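Local coordinates for protein histidine kinase (Methanosarcina mazei, PDB 3LIB) that probably autophosphorylates on histidine with ATP to relay signals across the membrane, sensing them through the extracellular PDC-fold (Cache) domain that this chain comprises, at residues 93-98 with 113-118. Sequence-based numbering, arbitrary orientation.
Sequences SPAHDG and ASVAPL
On the strand side, Pro117 carries most of this contact, pressing its ring against the backbone of the loop segment 93-98, where Ala95 is its chief counterpart. Pro117 CB meets two carbonyl oxygens at once, lying 3.6 Å from Ala95 O and just as near His96 O. One atom further on, Pro117 CG reaches His96 O at 3.3 Å, and Pro117 CD lies beside the Ala95 carbonyl group, 3.8 Å from Ala95 C. A proline suits the place because its imide nitrogen has no hydrogen to donate, while its compact ring offers carbon to the peptide groups; no hydrogen bond joins the two segments. An alanine here would keep CB but lose CG and CD, and would probably leave the His96 carbonyl and the Ala95 peptide less well packed against the strand. Beside the proline, Val115 turns CG2, anti to its backbone N, onto Ala95 CB at 3.8 Å, a small apolar touch matched to the short alanine.

The ring packs against the end of a type II beta turn from Ser93 to His96, closed by His96 N donating to Ser93 O. Pro94 fits the second position because its ring already restricts phi, whereas Ala95 takes the third with a positive phi of 78°. His96 directs its CB away from the strand, and His96 ND1 donates back to Pro94 O at 2.7 Å; the acceptor lies nearly in the ring plane, but the N-H comes from above the carbonyl plane. Tyr90 meets the imidazole with its ring nearly parallel.

Within the Cache domain, strand 114-117 pairs antiparallel with strand 104-107, and the turn packs against strand 114-117 from the loop after helix 87-90, near the surface. Val115 also touches Leu58 of helix 54-66, whose Arg54 contacts His96, so both segments meet the same helix.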
ATOM      1  N   SER A  93      13.978 -12.088 -24.894  1.00 84.11           N
ATOM      2  CA  SER A  93      14.110 -10.808 -25.529  1.00 84.16           C
ATOM      3  C   SER A  93      13.971  -9.704 -24.478  1.00 84.38           C
ATOM      4  O   SER A  93      13.683  -9.968 -23.303  1.00 83.94           O
ATOM      5  CB  SER A  93      13.106 -10.655 -26.658  1.00 84.14           C
ATOM      6  OG  SER A  93      11.891 -10.143 -26.178  1.00 84.28           O
ATOM      7  N   PRO A  94      14.206  -8.453 -24.889  1.00 84.81           N
ATOM      8  CA  PRO A  94      14.182  -7.389 -23.883  1.00 84.80           C
ATOM      9  C   PRO A  94      12.893  -7.425 -23.067  1.00 84.52           C
ATOM     10  O   PRO A  94      11.811  -7.562 -23.628  1.00 84.65           O
ATOM     11  CB  PRO A  94      14.269  -6.085 -24.707  1.00 84.89           C
ATOM     12  CG  PRO A  94      14.478  -6.484 -26.149  1.00 84.81           C
ATOM     13  CD  PRO A  94      14.621  -7.984 -26.227  1.00 85.00           C
ATOM     14  N   ALA A  95      13.032  -7.309 -21.749  1.00 84.12           N
ATOM     15  CA  ALA A  95      11.906  -7.185 -20.827  1.00 83.07           C
ATOM     16  C   ALA A  95      11.224  -8.515 -20.569  1.00 82.65           C
ATOM     17  O   ALA A  95      10.185  -8.560 -19.905  1.00 82.94           O
ATOM     18  CB  ALA A  95      10.909  -6.143 -21.317  1.00 82.80           C
ATOM     19  N   HIS A  96      11.782  -9.604 -21.085  1.00 81.72           N
ATOM     20  CA  HIS A  96      11.229 -10.900 -20.707  1.00 81.23           C
ATOM     21  C   HIS A  96      12.232 -11.716 -19.921  1.00 81.29           C
ATOM     22  O   HIS A  96      13.239 -11.194 -19.463  1.00 81.23           O
ATOM     23  CB  HIS A  96      10.711 -11.672 -21.911  1.00 80.64           C
ATOM     24  CG  HIS A  96       9.782 -10.877 -22.760  1.00 78.45           C
ATOM     25  ND1 HIS A  96      10.139  -9.668 -23.308  1.00 76.44           N
ATOM     26  CD2 HIS A  96       8.514 -11.112 -23.162  1.00 78.54           C
ATOM     27  CE1 HIS A  96       9.129  -9.187 -24.009  1.00 75.88           C
ATOM     28  NE2 HIS A  96       8.128 -10.041 -23.934  1.00 77.27           N
ATOM     29  N   ASP A  97      11.933 -12.994 -19.758  1.00 81.32           N
ATOM     30  CA  ASP A  97      12.787 -13.904 -19.026  1.00 81.73           C
ATOM     31  C   ASP A  97      12.841 -15.203 -19.819  1.00 81.63           C
ATOM     32  O   ASP A  97      12.479 -15.231 -20.994  1.00 81.74           O
ATOM     33  CB  ASP A  97      12.206 -14.160 -17.641  1.00 81.92           C
ATOM     34  CG  ASP A  97      10.770 -14.619 -17.709  1.00 83.67           C
ATOM     35  OD1 ASP A  97      10.372 -15.494 -16.920  1.00 85.64           O
ATOM     36  OD2 ASP A  97      10.034 -14.132 -18.591  1.00 86.97           O
ATOM     37  N   GLY A  98      13.284 -16.281 -19.183  1.00 81.50           N
ATOM     38  CA  GLY A  98      13.404 -17.550 -19.885  1.00 81.24           C
ATOM     39  C   GLY A  98      12.052 -17.986 -20.417  1.00 81.22           C
ATOM     40  O   GLY A  98      11.951 -18.697 -21.425  1.00 81.52           O
ATOM     41  N   ALA A 113      14.282   5.304 -14.852  1.00 79.07           N
ATOM     42  CA  ALA A 113      13.006   4.727 -15.288  1.00 78.17           C
ATOM     43  C   ALA A 113      13.134   3.675 -16.412  1.00 78.05           C
ATOM     44  O   ALA A 113      12.689   3.887 -17.535  1.00 78.04           O
ATOM     45  CB  ALA A 113      12.068   5.815 -15.718  1.00 77.74           C
ATOM     46  N   SER A 114      13.730   2.536 -16.081  1.00 77.57           N
ATOM     47  CA  SER A 114      13.773   1.359 -16.937  1.00 76.89           C
ATOM     48  C   SER A 114      12.466   0.542 -16.933  1.00 76.46           C
ATOM     49  O   SER A 114      11.528   0.838 -16.184  1.00 76.25           O
ATOM     50  CB  SER A 114      14.861   0.452 -16.396  1.00 76.86           C
ATOM     51  OG  SER A 114      14.707   0.361 -14.980  1.00 78.84           O
ATOM     52  N   VAL A 115      12.443  -0.497 -17.777  1.00 75.82           N
ATOM     53  CA  VAL A 115      11.452  -1.587 -17.746  1.00 74.64           C
ATOM     54  C   VAL A 115      12.192  -2.903 -17.591  1.00 73.50           C
ATOM     55  O   VAL A 115      13.285  -3.037 -18.111  1.00 73.31           O
ATOM     56  CB  VAL A 115      10.608  -1.651 -19.047  1.00 74.77           C
ATOM     57  CG1 VAL A 115      11.426  -1.192 -20.217  1.00 75.32           C
ATOM     58  CG2 VAL A 115      10.073  -3.072 -19.284  1.00 74.29           C
ATOM     59  N   ALA A 116      11.620  -3.863 -16.870  1.00 72.44           N
ATOM     60  CA  ALA A 116      12.219  -5.211 -16.763  1.00 71.54           C
ATOM     61  C   ALA A 116      11.165  -6.270 -16.522  1.00 71.06           C
ATOM     62  O   ALA A 116      10.032  -5.959 -16.163  1.00 71.46           O
ATOM     63  CB  ALA A 116      13.237  -5.262 -15.665  1.00 71.08           C
ATOM     64  N   PRO A 117      11.533  -7.538 -16.695  1.00 70.33           N
ATOM     65  CA  PRO A 117      10.564  -8.559 -16.361  1.00 69.97           C
ATOM     66  C   PRO A 117      10.269  -8.565 -14.866  1.00 69.79           C
ATOM     67  O   PRO A 117      11.125  -8.211 -14.067  1.00 70.11           O
ATOM     68  CB  PRO A 117      11.268  -9.848 -16.769  1.00 69.55           C
ATOM     69  CG  PRO A 117      12.693  -9.543 -16.623  1.00 69.83           C
ATOM     70  CD  PRO A 117      12.814  -8.116 -17.103  1.00 70.46           C
ATOM     71  N   LEU A 118       9.058  -8.960 -14.500  1.00 69.66           N
ATOM     72  CA  LEU A 118       8.706  -9.183 -13.115  1.00 69.75           C
ATOM     73  C   LEU A 118       9.453 -10.398 -12.532  1.00 70.65           C
ATOM     74  O   LEU A 118       9.938 -11.254 -13.260  1.00 70.86           O
ATOM     75  CB  LEU A 118       7.196  -9.325 -13.000  1.00 69.34           C
ATOM     76  CG  LEU A 118       6.371  -8.052 -13.262  1.00 68.94           C
ATOM     77  CD1 LEU A 118       4.868  -8.294 -13.437  1.00 66.66           C
ATOM     78  CD2 LEU A 118       6.597  -7.074 -12.119  1.00 69.09           C
TER